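Local coordinates for cellulose 1,4-beta-cellobiosidase (Melanocarpus albomyces, PDB 2RFW), which probably hydrolyses the beta-1,4-glucosidic linkages of cellulose and cellotetraose to release cellobiose, as a cellobiohydrolase of glycoside hydrolase family 7, at residues Gly269-Phe273 with Ile308-Pro313; Pro265-Gly269 with Met332-Phe336. All blocks are in the same frame, centred on the assembly; numbering follows the deposited sequence.

Interaction 1: residues Gly269-Phe273 with Ile308-Pro313; sequences GNPDF and IEIPPP
This is loop-to-loop packing at the edge of the family 7 beta-sandwich, where the turn between helix 265-268 and strand 274-275 meets the end of strand 306-309 and the triproline run after it. Gly269 leaves the helix with positive phi (136/-8) in a Schellman motif. From there the chain extends at Asn270 (-133/97) and bends through Pro271 and Asp272 to Phe273. Across from it, Pro311, Pro312 and Pro313 run in polyproline II-like conformation. Phe273 (chi1 t) lies on Pro311: CD of Pro311 sits 3.6 Å from the ring centroid of Phe273, 6° off the normal, a CH-pi contact. Ile308 CG2 meets the ring edge at Phe273 CE1 (3.8 Å), and Ile310 CG1 is 3.8 Å from Phe273 CE2. Phe301 and Phe223 extend this apolar cluster. Asn270 (chi1 m) donates from ND2 to Pro312 O (3.3 Å, 159°). Because prolines lack an amide hydrogen, the triproline backbone can only accept hydrogen bonds: the side-chain amide of Asn270 supplies one donor, and the hydroxyl of Tyr263 pairs with Pro311 O.

Interaction 2: residues Pro265-Gly269 with Met332-Phe336; sequences PYRMG and MFDVF
Arg267 overlaps the Phe336 ring with its guanidinium, NH1 of Arg267 lying 3.2 Å from CD2 of Phe336, and that carbon sits over one face of the guanidinium plane. Together with a Met-aromatic contact from Met268, this joins two short helices outside the sheets of the family 7 beta-sandwich. Helix 265-268 is a single turn that ends in a Schellman motif: Gly269 N bonds weakly back to Pro265 O (2.9 Å) and Tyr266 O (3.3 Å), and Gly269 takes phi/psi of 136/-8. The partner is the weakly bonded, kinked end of helix 326-335, where Phe336 N still reaches Met332 O at 2.8 Å. The backbones stay well apart, with CA to CA 8.8 Å for Met268 and Met332 and 9.6 Å for Arg267 and Phe336, so long side chains span the gap. Arg267 is extended (chi3 t), and its NH1 forms a salt bridge with Asp262; the same nitrogen lies 3.2 Å from Met332 CE, which sits near the guanidinium plane. Met268 (m, m, t) and Met332 (p, t, m) meet at their methyls. Phe336 (chi1 m) points its CB toward the small helix, and Trp315 packs edge-to-face with its ring. Trp315 also donates NE1 to Arg267 O, tying the same helix to the loop beyond the triproline run. The SD of Met268 stands 5.4 Å from the Phe336 centroid, obliquely at 64° off the normal, while Met268 CE lies 3.6 Å from Met332 CE and 3.7 Å from Phe336 CE2.

Both interactions start from the same piece of chain, with Gly269 as the shared residue: the helical turn 265-268 faces the end of helix 326-335 in interaction 2, and the loop it runs into packs on 308-313 in interaction 1. Each is peripheral and partly buried: Phe273 and Ile310 are buried in interaction 1, Met268 and Met332 in interaction 2, while Glu309 is exposed. Interaction 1 joins its loop to the end of strand 306-309 and the prolines that follow; interaction 2 relies on methionine and phenylalanine packing beside an arginine salt-bridged to Asp262, just ahead of the helix and outside both segments. They also touch directly: Asn270 N probably hydrogen-bonds to Pro265 O (3.3 Å).

Interaction 1: residues Gly269-Phe273 with Ile308-Pro313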
ATOM      1  N   GLY A 269     -17.228 -15.317  -3.404  1.00 27.69           N
ATOM      2  CA  GLY A 269     -18.532 -15.909  -3.708  1.00 27.28           C
ATOM      3  C   GLY A 269     -19.496 -15.054  -4.491  1.00 32.29           C
ATOM      4  O   GLY A 269     -20.545 -15.565  -4.902  1.00 26.55           O
ATOM      5  N   ASN A 270     -19.220 -13.775  -4.730  1.00 35.59           N
ATOM      6  CA  ASN A 270     -20.166 -12.909  -5.434  1.00 34.33           C
ATOM      7  C   ASN A 270     -19.477 -12.097  -6.531  1.00 25.25           C
ATOM      8  O   ASN A 270     -18.889 -11.040  -6.287  1.00 22.53           O
ATOM      9  CB  ASN A 270     -20.877 -11.977  -4.456  1.00 38.94           C
ATOM     10  CG  ASN A 270     -21.316 -12.601  -3.151  1.00 41.83           C
ATOM     11  OD1 ASN A 270     -22.503 -12.624  -2.810  1.00 24.15           O
ATOM     12  ND2 ASN A 270     -20.362 -13.112  -2.377  1.00 45.90           N
ATOM     13  N   PRO A 271     -19.569 -12.596  -7.759  1.00 27.35           N
ATOM     14  CA  PRO A 271     -18.820 -12.097  -8.913  1.00 29.94           C
ATOM     15  C   PRO A 271     -19.526 -11.009  -9.708  1.00 35.87           C
ATOM     16  O   PRO A 271     -19.045 -10.532 -10.738  1.00 28.18           O
ATOM     17  CB  PRO A 271     -18.764 -13.372  -9.779  1.00 27.95           C
ATOM     18  CG  PRO A 271     -20.151 -13.914  -9.596  1.00 15.42           C
ATOM     19  CD  PRO A 271     -20.462 -13.714  -8.140  1.00 24.00           C
ATOM     20  N   ASP A 272     -20.703 -10.628  -9.224  1.00 34.18           N
ATOM     21  CA  ASP A 272     -21.512  -9.582  -9.824  1.00 28.22           C
ATOM     22  C   ASP A 272     -21.689  -8.421  -8.854  1.00 26.33           C
ATOM     23  O   ASP A 272     -22.565  -7.572  -9.037  1.00 56.52           O
ATOM     24  CB  ASP A 272     -22.890 -10.106 -10.213  1.00 29.35           C
ATOM     25  CG  ASP A 272     -23.052 -11.603 -10.110  1.00 32.96           C
ATOM     26  OD1 ASP A 272     -22.622 -12.224  -9.115  1.00 38.27           O
ATOM     27  OD2 ASP A 272     -23.631 -12.165 -11.065  1.00 20.94           O
ATOM     28  N   PHE A 273     -20.866  -8.373  -7.811  1.00 24.55           N
ATOM     29  CA  PHE A 273     -21.051  -7.327  -6.810  1.00 19.52           C
ATOM     30  C   PHE A 273     -20.386  -6.020  -7.238  1.00 24.08           C
ATOM     31  O   PHE A 273     -21.067  -5.038  -7.518  1.00 40.04           O
ATOM     32  CB  PHE A 273     -20.494  -7.772  -5.453  1.00 23.07           C
ATOM     33  CG  PHE A 273     -20.622  -6.685  -4.395  1.00 24.31           C
ATOM     34  CD1 PHE A 273     -21.850  -6.090  -4.155  1.00 17.28           C
ATOM     35  CD2 PHE A 273     -19.511  -6.279  -3.677  1.00 20.06           C
ATOM     36  CE1 PHE A 273     -21.945  -5.095  -3.194  1.00 27.64           C
ATOM     37  CE2 PHE A 273     -19.607  -5.293  -2.715  1.00 13.04           C
ATOM     38  CZ  PHE A 273     -20.830  -4.696  -2.478  1.00 28.23           C
ATOM     39  N   ILE A 308     -24.369   0.465   1.096  1.00 24.85           N
ATOM     40  CA  ILE A 308     -24.085  -0.804   0.463  1.00 21.96           C
ATOM     41  C   ILE A 308     -23.230  -1.629   1.418  1.00 20.79           C
ATOM     42  O   ILE A 308     -22.222  -1.185   1.963  1.00 19.07           O
ATOM     43  CB  ILE A 308     -23.373  -0.624  -0.887  1.00 11.19           C
ATOM     44  CG1 ILE A 308     -23.909   0.517  -1.764  1.00 21.59           C
ATOM     45  CG2 ILE A 308     -23.374  -1.926  -1.675  1.00 20.46           C
ATOM     46  CD1 ILE A 308     -23.856   0.196  -3.243  1.00 19.04           C
ATOM     47  N   GLU A 309     -23.656  -2.865   1.663  1.00 30.54           N
ATOM     48  CA  GLU A 309     -22.821  -3.711   2.526  1.00 39.53           C
ATOM     49  C   GLU A 309     -22.205  -4.791   1.651  1.00 46.69           C
ATOM     50  O   GLU A 309     -22.712  -5.049   0.553  1.00 52.41           O
ATOM     51  CB  GLU A 309     -23.633  -4.285   3.678  1.00 37.82           C
ATOM     52  CG  GLU A 309     -24.902  -3.518   4.034  1.00 17.18           C
ATOM     53  CD  GLU A 309     -25.412  -3.865   5.417  1.00 27.40           C
ATOM     54  OE1 GLU A 309     -25.563  -5.076   5.685  1.00 27.13           O
ATOM     55  OE2 GLU A 309     -25.665  -2.948   6.226  1.00 57.13           O
ATOM     56  N   ILE A 310     -21.125  -5.430   2.092  1.00 41.96           N
ATOM     57  CA  ILE A 310     -20.582  -6.501   1.245  1.00 41.21           C
ATOM     58  C   ILE A 310     -21.299  -7.807   1.547  1.00 36.39           C
ATOM     59  O   ILE A 310     -21.423  -8.200   2.707  1.00 26.95           O
ATOM     60  CB  ILE A 310     -19.066  -6.638   1.444  1.00 39.58           C
ATOM     61  CG1 ILE A 310     -18.293  -5.440   0.874  1.00 42.21           C
ATOM     62  CG2 ILE A 310     -18.532  -7.944   0.881  1.00 16.90           C
ATOM     63  CD1 ILE A 310     -17.890  -4.443   1.938  1.00 30.56           C
ATOM     64  N   PRO A 311     -21.796  -8.483   0.518  1.00 33.31           N
ATOM     65  CA  PRO A 311     -22.473  -9.774   0.704  1.00 30.53           C
ATOM     66  C   PRO A 311     -21.612 -10.797   1.434  1.00 38.08           C
ATOM     67  O   PRO A 311     -20.382 -10.806   1.316  1.00 16.17           O
ATOM     68  CB  PRO A 311     -22.743 -10.235  -0.730  1.00 26.93           C
ATOM     69  CG  PRO A 311     -21.922  -9.352  -1.613  1.00 19.36           C
ATOM     70  CD  PRO A 311     -21.773  -8.047  -0.888  1.00 25.02           C
ATOM     71  N   PRO A 312     -22.224 -11.681   2.223  1.00 40.36           N
ATOM     72  CA  PRO A 312     -21.461 -12.773   2.845  1.00 37.24           C
ATOM     73  C   PRO A 312     -20.969 -13.756   1.777  1.00 42.39           C
ATOM     74  O   PRO A 312     -21.482 -13.712   0.655  1.00 17.38           O
ATOM     75  CB  PRO A 312     -22.459 -13.447   3.783  1.00 25.30           C
ATOM     76  CG  PRO A 312     -23.617 -12.521   3.892  1.00 29.66           C
ATOM     77  CD  PRO A 312     -23.642 -11.721   2.613  1.00 38.99           C
ATOM     78  N   PRO A 313     -20.007 -14.594   2.149  1.00 39.38           N
ATOM     79  CA  PRO A 313     -19.402 -15.584   1.255  1.00 29.87           C
ATOM     80  C   PRO A 313     -20.346 -16.724   0.907  1.00 26.92           C
ATOM     81  O   PRO A 313     -21.296 -17.012   1.635  1.00 31.49           O
ATOM     82  CB  PRO A 313     -18.239 -16.150   2.080  1.00 34.01           C
ATOM     83  CG  PRO A 313     -18.040 -15.215   3.224  1.00 25.11           C
ATOM     84  CD  PRO A 313     -19.402 -14.648   3.497  1.00 33.09           C
TER

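Interaction 2: residues Pro265-Gly269 with Met332-Phe336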
ATOM      1  N   PRO A 265     -14.568  -9.899  -2.275  1.00 19.25           N
ATOM      2  CA  PRO A 265     -15.873 -10.388  -2.722  1.00 21.19           C
ATOM      3  C   PRO A 265     -15.805 -11.475  -3.787  1.00 29.92           C
ATOM      4  O   PRO A 265     -16.357 -12.574  -3.633  1.00 16.41           O
ATOM      5  CB  PRO A 265     -16.476  -9.127  -3.367  1.00 31.56           C
ATOM      6  CG  PRO A 265     -15.901  -8.008  -2.562  1.00 30.85           C
ATOM      7  CD  PRO A 265     -14.485  -8.425  -2.267  1.00 15.74           C
ATOM      8  N   TYR A 266     -15.147 -11.179  -4.912  1.00 28.84           N
ATOM      9  CA  TYR A 266     -15.106 -12.153  -6.006  1.00 25.82           C
ATOM     10  C   TYR A 266     -14.511 -13.471  -5.534  1.00 22.46           C
ATOM     11  O   TYR A 266     -15.035 -14.554  -5.781  1.00 35.84           O
ATOM     12  CB  TYR A 266     -14.287 -11.629  -7.180  1.00 47.99           C
ATOM     13  CG  TYR A 266     -14.593 -12.222  -8.533  1.00 56.09           C
ATOM     14  CD1 TYR A 266     -14.403 -13.567  -8.823  1.00 58.18           C
ATOM     15  CD2 TYR A 266     -15.084 -11.403  -9.549  1.00 58.91           C
ATOM     16  CE1 TYR A 266     -14.687 -14.096 -10.065  1.00 60.70           C
ATOM     17  CE2 TYR A 266     -15.371 -11.919 -10.795  1.00 60.39           C
ATOM     18  CZ  TYR A 266     -15.173 -13.258 -11.050  1.00 64.59           C
ATOM     19  OH  TYR A 266     -15.460 -13.769 -12.295  1.00 78.19           O
ATOM     20  N   ARG A 267     -13.384 -13.345  -4.837  1.00 16.61           N
ATOM     21  CA  ARG A 267     -12.730 -14.528  -4.273  1.00 22.22           C
ATOM     22  C   ARG A 267     -13.683 -15.247  -3.327  1.00 25.70           C
ATOM     23  O   ARG A 267     -13.673 -16.468  -3.155  1.00 13.88           O
ATOM     24  CB  ARG A 267     -11.441 -14.074  -3.593  1.00 20.05           C
ATOM     25  CG  ARG A 267     -10.284 -15.073  -3.592  1.00 17.40           C
ATOM     26  CD  ARG A 267      -9.478 -14.890  -2.298  1.00 16.83           C
ATOM     27  NE  ARG A 267      -8.232 -15.641  -2.348  1.00 24.07           N
ATOM     28  CZ  ARG A 267      -7.441 -16.053  -1.377  1.00 34.04           C
ATOM     29  NH1 ARG A 267      -7.660 -15.844  -0.082  1.00 12.50           N
ATOM     30  NH2 ARG A 267      -6.339 -16.735  -1.702  1.00 52.31           N
ATOM     31  N   MET A 268     -14.571 -14.486  -2.669  1.00 18.65           N
ATOM     32  CA  MET A 268     -15.423 -15.121  -1.668  1.00 12.93           C
ATOM     33  C   MET A 268     -16.806 -15.517  -2.145  1.00 27.27           C
ATOM     34  O   MET A 268     -17.595 -16.081  -1.363  1.00 28.02           O
ATOM     35  CB  MET A 268     -15.517 -14.197  -0.432  1.00 26.39           C
ATOM     36  CG  MET A 268     -14.231 -14.204   0.378  1.00 22.69           C
ATOM     37  SD  MET A 268     -14.179 -15.476   1.660  1.00 44.58           S
ATOM     38  CE  MET A 268     -12.475 -15.341   2.204  1.00 36.50           C
ATOM     39  N   GLY A 269     -17.228 -15.317  -3.404  1.00 27.69           N
ATOM     40  CA  GLY A 269     -18.532 -15.909  -3.708  1.00 27.28           C
ATOM     41  C   GLY A 269     -19.496 -15.054  -4.491  1.00 32.29           C
ATOM     42  O   GLY A 269     -20.545 -15.565  -4.902  1.00 26.55           O
ATOM     43  N   MET A 332     -11.832 -20.054   6.083  1.00 27.77           N
ATOM     44  CA  MET A 332     -11.527 -19.765   4.692  1.00 22.85           C
ATOM     45  C   MET A 332     -10.277 -20.524   4.240  1.00 36.86           C
ATOM     46  O   MET A 332      -9.860 -20.391   3.089  1.00 39.25           O
ATOM     47  CB  MET A 332     -11.288 -18.268   4.451  1.00 14.63           C
ATOM     48  CG  MET A 332      -9.888 -17.803   4.835  1.00 12.89           C
ATOM     49  SD  MET A 332      -9.568 -16.058   4.537  1.00 30.98           S
ATOM     50  CE  MET A 332      -9.046 -16.048   2.834  1.00 18.87           C
ATOM     51  N   PHE A 333      -9.711 -21.292   5.161  1.00 41.49           N
ATOM     52  CA  PHE A 333      -8.482 -22.042   4.942  1.00 38.29           C
ATOM     53  C   PHE A 333      -8.732 -23.540   4.894  1.00 35.09           C
ATOM     54  O   PHE A 333      -7.910 -24.303   4.374  1.00 28.74           O
ATOM     55  CB  PHE A 333      -7.462 -21.693   6.031  1.00 33.12           C
ATOM     56  CG  PHE A 333      -6.665 -20.440   5.707  1.00 26.43           C
ATOM     57  CD1 PHE A 333      -7.152 -19.191   6.043  1.00 38.17           C
ATOM     58  CD2 PHE A 333      -5.438 -20.525   5.073  1.00 29.08           C
ATOM     59  CE1 PHE A 333      -6.436 -18.043   5.758  1.00 40.71           C
ATOM     60  CE2 PHE A 333      -4.712 -19.384   4.776  1.00 26.95           C
ATOM     61  CZ  PHE A 333      -5.212 -18.144   5.122  1.00 34.07           C
ATOM     62  N   ASP A 334      -9.877 -23.977   5.421  1.00 43.78           N
ATOM     63  CA  ASP A 334     -10.302 -25.344   5.085  1.00 42.26           C
ATOM     64  C   ASP A 334     -10.982 -25.224   3.712  1.00 35.48           C
ATOM     65  O   ASP A 334     -11.133 -26.180   2.960  1.00 42.76           O
ATOM     66  CB  ASP A 334     -11.196 -26.007   6.104  1.00 37.01           C
ATOM     67  CG  ASP A 334     -12.152 -25.135   6.879  1.00 39.11           C
ATOM     68  OD1 ASP A 334     -13.200 -24.753   6.313  1.00 34.78           O
ATOM     69  OD2 ASP A 334     -11.872 -24.841   8.066  1.00 25.50           O
ATOM     70  N   VAL A 335     -11.354 -23.973   3.420  1.00 18.14           N
ATOM     71  CA  VAL A 335     -11.900 -23.674   2.097  1.00 38.98           C
ATOM     72  C   VAL A 335     -10.802 -23.507   1.051  1.00 42.10           C
ATOM     73  O   VAL A 335     -10.666 -24.344   0.149  1.00 47.13           O
ATOM     74  CB  VAL A 335     -12.784 -22.413   2.143  1.00 40.59           C
ATOM     75  CG1 VAL A 335     -13.425 -22.146   0.788  1.00 16.56           C
ATOM     76  CG2 VAL A 335     -13.843 -22.568   3.228  1.00 40.74           C
ATOM     77  N   PHE A 336      -9.997 -22.445   1.124  1.00 38.78           N
ATOM     78  CA  PHE A 336      -8.988 -22.246   0.082  1.00 39.58           C
ATOM     79  C   PHE A 336      -7.862 -23.269   0.188  1.00 35.47           C
ATOM     80  O   PHE A 336      -7.088 -23.439  -0.752  1.00 45.30           O
ATOM     81  CB  PHE A 336      -8.409 -20.831   0.145  1.00 41.03           C
ATOM     82  CG  PHE A 336      -9.483 -19.775  -0.071  1.00 29.97           C
ATOM     83  CD1 PHE A 336     -10.631 -20.115  -0.761  1.00 19.41           C
ATOM     84  CD2 PHE A 336      -9.331 -18.487   0.413  1.00 29.70           C
ATOM     85  CE1 PHE A 336     -11.629 -19.185  -0.976  1.00 26.06           C
ATOM     86  CE2 PHE A 336     -10.333 -17.553   0.199  1.00 26.13           C
ATOM     87  CZ  PHE A 336     -11.478 -17.897  -0.491  1.00 16.08           C
TER